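Local coordinates for putative restriction endonuclease domain-containing protein (Anabaena variabilis, PDB 3OT2) that is of unknown function but is probably a nuclease of the PD-(D/E)XK type, at residues A[61-66]-A[169-174]; A[56-61]-A[85-90]. One frame throughout, in Å; residues are numbered along the deposited sequence.

Contact 1: residues A[61-66]-A[169-174]; sequences RIARAF and PSFASE
At one edge of the mixed beta-sheet in this probable PD-(D/E)XK nuclease fold, Ile-62 and Ala-63 meet Phe-171 of the loop that leads to helix 179-183. Strand 63-67 is the outermost strand on its side of the sheet within the chain, and Ile-62 stands just ahead of it, behind the Schellman motif that ends helix 40-57; Arg-61, with phi 51°, is the C-prime residue of that motif. The facing loop carries a short 3-10 segment at Ser-170 and Phe-171, held by two backbone bonds that each span Phe-171, Ala-172 N to Pro-169 O at 2.9 Å and Ser-173 N to Ser-170 O at 3.1 Å. Phe-171 holds its CG between the backbone N and the carbonyl carbon (chi1 67°), the crowded position, and from there the ring reaches the two strand-side residues with one ortho and one meta carbon. Ala-63 CB approaches the ring obliquely, 3.6 Å from Phe-171 CE1. Ile-62 contributes its CG2 branch, which points anti to its own backbone N; this methyl packs 3.9 Å from Phe-171 CB and also reaches the ring at CD1. The contact is apolar and modest, the two segments together burying 129 Å². Phe-171 does more than meet the edge strand, since its side chain also packs on Val-84 and Ile-86 of strand 82-86 and on Trp-108 of strand 108-112, fastening the loop before helix 179-183 over three neighbouring strands. Ala-63 itself is buried, with Val-57 of helix 40-57 against it. The closest approach of the two segments is a methyl against a carbonyl oxygen, Ile-62 CG2 to Phe-171 O at 3.4 Å.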
loop_
_atom_site.group_PDB
_atom_site.type_symbol
_atom_site.label_atom_id
_atom_site.label_comp_id
_atom_site.label_asym_id
_atom_site.label_seq_id
_atom_site.Cartn_x
_atom_site.Cartn_y
_atom_site.Cartn_z
ATOM N N ARG A 61 -3.449 5.605 -32.295
ATOM C CA ARG A 61 -2.402 6.478 -31.746
ATOM C C ARG A 61 -2.915 7.291 -30.544
ATOM O O ARG A 61 -2.692 8.503 -30.458
ATOM C CB ARG A 61 -1.801 7.407 -32.834
ATOM C CG ARG A 61 -1.056 6.665 -33.954
ATOM C CD ARG A 61 -0.265 7.596 -34.863
ATOM N NE ARG A 61 -1.087 8.709 -35.327
ATOM C CZ ARG A 61 -0.628 9.904 -35.690
ATOM N NH1 ARG A 61 0.678 10.154 -35.686
ATOM N NH2 ARG A 61 -1.469 10.858 -36.059
ATOM N N ILE A 62 -3.616 6.622 -29.635
ATOM C CA ILE A 62 -4.136 7.224 -28.394
ATOM C C ILE A 62 -2.982 7.281 -27.366
ATOM O O ILE A 62 -2.708 8.331 -26.763
ATOM C CB ILE A 62 -5.361 6.428 -27.845
ATOM C CG1 ILE A 62 -6.556 6.531 -28.821
ATOM C CG2 ILE A 62 -5.755 6.922 -26.426
ATOM C CD1 ILE A 62 -7.603 5.438 -28.682
ATOM N N ALA A 63 -2.324 6.136 -27.167
ATOM C CA ALA A 63 -1.230 5.988 -26.209
ATOM C C ALA A 63 -0.380 4.798 -26.576
ATOM O O ALA A 63 -0.730 4.060 -27.497
ATOM C CB ALA A 63 -1.792 5.800 -24.791
ATOM N N ARG A 64 0.707 4.584 -25.831
ATOM C CA ARG A 64 1.591 3.432 -26.027
ATOM C C ARG A 64 2.088 2.932 -24.674
ATOM O O ARG A 64 2.531 3.740 -23.830
ATOM C CB ARG A 64 2.768 3.772 -26.956
ATOM C CG ARG A 64 3.638 2.545 -27.282
ATOM C CD ARG A 64 4.491 2.730 -28.501
ATOM N NE ARG A 64 5.389 1.576 -28.642
ATOM C CZ ARG A 64 6.260 1.412 -29.635
ATOM N NH1 ARG A 64 6.352 2.316 -30.604
ATOM N NH2 ARG A 64 7.033 0.337 -29.675
ATOM N N ALA A 65 1.985 1.597 -24.465
ATOM C CA ALA A 65 2.469 0.908 -23.279
ATOM C C ALA A 65 3.864 0.353 -23.575
ATOM O O ALA A 65 4.068 -0.278 -24.611
ATOM C CB ALA A 65 1.519 -0.214 -22.889
ATOM N N PHE A 66 4.815 0.609 -22.675
ATOM C CA PHE A 66 6.209 0.183 -22.807
ATOM C C PHE A 66 6.614 -0.710 -21.663
ATOM O O PHE A 66 6.277 -0.438 -20.513
ATOM C CB PHE A 66 7.155 1.401 -22.824
ATOM C CG PHE A 66 6.877 2.443 -23.866
ATOM C CD1 PHE A 66 7.429 2.339 -25.135
ATOM C CD2 PHE A 66 6.076 3.543 -23.574
ATOM C CE1 PHE A 66 7.171 3.307 -26.092
ATOM C CE2 PHE A 66 5.805 4.502 -24.537
ATOM C CZ PHE A 66 6.361 4.386 -25.788
ATOM N N PRO A 169 -7.446 4.549 -16.972
ATOM C CA PRO A 169 -7.552 5.996 -17.271
ATOM C C PRO A 169 -8.531 6.219 -18.421
ATOM O O PRO A 169 -8.765 5.296 -19.210
ATOM C CB PRO A 169 -6.125 6.395 -17.657
ATOM C CG PRO A 169 -5.262 5.262 -17.255
ATOM C CD PRO A 169 -6.103 4.031 -17.276
ATOM N N SER A 170 -9.150 7.405 -18.494
ATOM C CA SER A 170 -10.182 7.646 -19.504
ATOM C C SER A 170 -9.647 7.470 -20.955
ATOM O O SER A 170 -10.415 7.003 -21.805
ATOM C CB SER A 170 -10.852 9.004 -19.310
ATOM O OG SER A 170 -9.900 10.049 -19.401
ATOM N N PHE A 171 -8.345 7.732 -21.226
ATOM C CA PHE A 171 -7.844 7.513 -22.595
ATOM C C PHE A 171 -7.907 6.010 -22.969
ATOM O O PHE A 171 -7.961 5.695 -24.155
ATOM C CB PHE A 171 -6.404 8.043 -22.781
ATOM C CG PHE A 171 -5.328 7.305 -21.997
ATOM C CD1 PHE A 171 -4.760 6.128 -22.493
ATOM C CD2 PHE A 171 -4.838 7.822 -20.793
ATOM C CE1 PHE A 171 -3.738 5.476 -21.792
ATOM C CE2 PHE A 171 -3.774 7.189 -20.117
ATOM C CZ PHE A 171 -3.250 6.014 -20.610
ATOM N N ALA A 172 -7.893 5.096 -21.964
ATOM C CA ALA A 172 -7.950 3.660 -22.206
ATOM C C ALA A 172 -9.335 3.060 -21.849
ATOM O O ALA A 172 -9.449 1.841 -21.704
ATOM C CB ALA A 172 -6.850 2.969 -21.383
ATOM N N SER A 173 -10.387 3.899 -21.756
ATOM C CA SER A 173 -11.742 3.494 -21.329
ATOM C C SER A 173 -12.357 2.337 -22.145
ATOM O O SER A 173 -13.267 1.689 -21.633
ATOM C CB SER A 173 -12.699 4.681 -21.338
ATOM O OG SER A 173 -12.959 5.099 -22.663
ATOM N N GLU A 174 -11.870 2.061 -23.374
ATOM C CA GLU A 174 -12.380 0.921 -24.165
ATOM C C GLU A 174 -11.885 -0.425 -23.596
ATOM O O GLU A 174 -12.430 -1.470 -23.947
ATOM C CB GLU A 174 -11.980 1.045 -25.634
ATOM C CG GLU A 174 -12.741 2.150 -26.341
ATOM C CD GLU A 174 -14.251 1.982 -26.297
ATOM O OE1 GLU A 174 -14.749 0.931 -26.759
ATOM O OE2 GLU A 174 -14.926 2.851 -25.705
#

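Contact 2: residues A[56-61]-A[85-90]; sequences VVKPQR and FIWSRI
A single water oxygen is gripped from two sides of the contact, accepting hydrogen bonds from Trp-87 NE1 at 2.9 Å and from Arg-61 NH1 at 3.1 Å. It lies in the plane of the indole and also in that of the guanidinium, at the edge of each, although the two planes are turned 62° apart. The aliphatic part of Arg-61 lies across one face of Trp-87: CB sits 3.7 Å from the centroid of the six-membered ring, 15° off its normal, in a CH-pi contact. Arg-61 CG follows over Trp-87 CZ2 at 3.6 Å, and the bend at chi3 (-50°) then turns the chain so that NH1 comes round to the NE1 side. Ile-90 CD1 covers the opposite indole face, nearer its rim, while Lys-58 CG meets the indole edge at Trp-87 CZ3, 4.3 Å away. A leucine in place of Trp-87 would probably strip the Arg-61 methylenes of their aromatic floor and leave the bridging water without its indole donor. With its methylenes on the ring and its head group tilted against the ring plane, Arg-61 relies on hydrocarbon packing and a shared water rather than a stacked cation-pi contact.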
loop_
_atom_site.group_PDB
_atom_site.type_symbol
_atom_site.label_atom_id
_atom_site.label_comp_id
_atom_site.label_asym_id
_atom_site.label_seq_id
_atom_site.Cartn_x
_atom_site.Cartn_y
_atom_site.Cartn_z
ATOM N N VAL A 56 -5.675 -1.908 -27.469
ATOM C CA VAL A 56 -6.715 -0.897 -27.234
ATOM C C VAL A 56 -6.224 0.529 -27.583
ATOM O O VAL A 56 -6.971 1.269 -28.232
ATOM C CB VAL A 56 -7.243 -0.983 -25.763
ATOM C CG1 VAL A 56 -8.202 0.176 -25.431
ATOM C CG2 VAL A 56 -7.937 -2.320 -25.516
ATOM N N VAL A 57 -5.008 0.922 -27.185
ATOM C CA VAL A 57 -4.584 2.322 -27.388
ATOM C C VAL A 57 -3.637 2.601 -28.576
ATOM O O VAL A 57 -3.582 3.750 -29.013
ATOM C CB VAL A 57 -3.971 2.928 -26.095
ATOM C CG1 VAL A 57 -5.020 3.021 -24.989
ATOM C CG2 VAL A 57 -2.715 2.168 -25.633
ATOM N N LYS A 58 -2.865 1.615 -29.059
ATOM C CA LYS A 58 -1.895 1.873 -30.122
ATOM C C LYS A 58 -2.520 2.043 -31.526
ATOM O O LYS A 58 -2.061 2.963 -32.203
ATOM C CB LYS A 58 -0.806 0.787 -30.166
ATOM C CG LYS A 58 0.606 1.339 -30.259
ATOM C CD LYS A 58 1.659 0.236 -30.165
ATOM C CE LYS A 58 1.981 -0.295 -31.526
ATOM N NZ LYS A 58 3.098 -1.257 -31.472
ATOM N N PRO A 59 -3.529 1.245 -32.008
ATOM C CA PRO A 59 -4.019 1.442 -33.397
ATOM C C PRO A 59 -4.443 2.876 -33.760
ATOM O O PRO A 59 -4.058 3.333 -34.831
ATOM C CB PRO A 59 -5.221 0.503 -33.490
ATOM C CG PRO A 59 -4.927 -0.583 -32.498
ATOM C CD PRO A 59 -4.198 0.087 -31.370
ATOM N N GLN A 60 -5.179 3.583 -32.891
ATOM C CA GLN A 60 -5.626 4.946 -33.194
ATOM C C GLN A 60 -4.686 6.004 -32.623
ATOM O O GLN A 60 -5.058 7.176 -32.518
ATOM C CB GLN A 60 -7.043 5.184 -32.699
ATOM C CG GLN A 60 -8.039 4.333 -33.441
ATOM C CD GLN A 60 -9.268 4.186 -32.617
ATOM O OE1 GLN A 60 -10.274 4.860 -32.847
ATOM N NE2 GLN A 60 -9.183 3.368 -31.575
ATOM N N ARG A 61 -3.449 5.605 -32.295
ATOM C CA ARG A 61 -2.402 6.478 -31.746
ATOM C C ARG A 61 -2.915 7.291 -30.544
ATOM O O ARG A 61 -2.692 8.503 -30.458
ATOM C CB ARG A 61 -1.801 7.407 -32.834
ATOM C CG ARG A 61 -1.056 6.665 -33.954
ATOM C CD ARG A 61 -0.265 7.596 -34.863
ATOM N NE ARG A 61 -1.087 8.709 -35.327
ATOM C CZ ARG A 61 -0.628 9.904 -35.690
ATOM N NH1 ARG A 61 0.678 10.154 -35.686
ATOM N NH2 ARG A 61 -1.469 10.858 -36.059
ATOM N N PHE A 85 2.076 5.985 -21.887
ATOM C CA PHE A 85 2.107 7.429 -22.191
ATOM C C PHE A 85 1.125 7.756 -23.275
ATOM O O PHE A 85 1.119 7.064 -24.290
ATOM C CB PHE A 85 3.519 7.846 -22.682
ATOM C CG PHE A 85 4.591 7.865 -21.622
ATOM C CD1 PHE A 85 5.297 6.716 -21.307
ATOM C CD2 PHE A 85 4.916 9.044 -20.961
ATOM C CE1 PHE A 85 6.283 6.736 -20.327
ATOM C CE2 PHE A 85 5.924 9.067 -19.995
ATOM C CZ PHE A 85 6.599 7.913 -19.684
ATOM N N ILE A 86 0.339 8.841 -23.104
ATOM C CA ILE A 86 -0.580 9.324 -24.138
ATOM C C ILE A 86 0.319 9.834 -25.284
ATOM O O ILE A 86 1.491 10.185 -25.031
ATOM C CB ILE A 86 -1.622 10.363 -23.628
ATOM C CG1 ILE A 86 -0.959 11.723 -23.245
ATOM C CG2 ILE A 86 -2.461 9.750 -22.478
ATOM C CD1 ILE A 86 -1.934 12.865 -22.827
ATOM N N TRP A 87 -0.197 9.814 -26.534
ATOM C CA TRP A 87 0.605 10.112 -27.711
ATOM C C TRP A 87 1.316 11.449 -27.640
ATOM O O TRP A 87 2.506 11.482 -27.933
ATOM C CB TRP A 87 -0.232 10.042 -28.991
ATOM C CG TRP A 87 0.517 9.409 -30.131
ATOM C CD1 TRP A 87 1.137 10.056 -31.161
ATOM C CD2 TRP A 87 0.779 8.005 -30.316
ATOM N NE1 TRP A 87 1.754 9.140 -31.984
ATOM C CE2 TRP A 87 1.544 7.874 -31.491
ATOM C CE3 TRP A 87 0.464 6.846 -29.589
ATOM C CZ2 TRP A 87 1.965 6.622 -31.978
ATOM C CZ3 TRP A 87 0.868 5.612 -30.082
ATOM C CH2 TRP A 87 1.592 5.508 -31.275
ATOM N N SER A 88 0.619 12.534 -27.220
ATOM C CA SER A 88 1.183 13.897 -27.143
ATOM C C SER A 88 2.355 14.015 -26.149
ATOM O O SER A 88 3.139 14.951 -26.254
ATOM C CB SER A 88 0.098 14.900 -26.764
ATOM O OG SER A 88 -0.432 14.633 -25.473
ATOM N N ARG A 89 2.464 13.085 -25.186
ATOM C CA ARG A 89 3.512 13.114 -24.157
ATOM C C ARG A 89 4.699 12.189 -24.474
ATOM O O ARG A 89 5.680 12.234 -23.744
ATOM C CB ARG A 89 2.913 12.765 -22.774
ATOM C CG ARG A 89 2.053 13.905 -22.230
ATOM C CD ARG A 89 1.584 13.604 -20.824
ATOM N NE ARG A 89 2.616 13.893 -19.825
ATOM C CZ ARG A 89 3.230 12.976 -19.094
ATOM N NH1 ARG A 89 2.952 11.689 -19.259
ATOM N NH2 ARG A 89 4.141 13.334 -18.202
ATOM N N ILE A 90 4.648 11.397 -25.567
ATOM C CA ILE A 90 5.769 10.515 -25.924
ATOM C C ILE A 90 6.914 11.407 -26.481
ATOM O O ILE A 90 6.707 12.056 -27.500
ATOM C CB ILE A 90 5.354 9.381 -26.915
ATOM C CG1 ILE A 90 4.315 8.427 -26.286
ATOM C CG2 ILE A 90 6.597 8.589 -27.405
ATOM C CD1 ILE A 90 3.576 7.517 -27.247
HETATM O O HOH W 1 3.319 8.951 -34.464
#

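Overall arrangement
Read from the N terminus, helix 40-57 runs into the turn at 58-61, and Arg-61, which ends segment 56-61 and begins segment 61-66, leads on into edge strand 63-67. Contact 2 closes the shorter loop: after 23 intervening residues rich in strand, the chain comes back along strand 82-86 and bends at 85-90 beside the helix end. Contact 1 closes a much longer one, 102 residues, returning from the far side of the sheet after strand 157-159. Their segments alternate, so the loops cross rather than nest. The centres lie 6 Å apart, joined by Ile-62 O to Trp-87 N at 2.9 Å, and together they tie the helix end, two neighbouring strands and the loop before helix 179-183 into one corner.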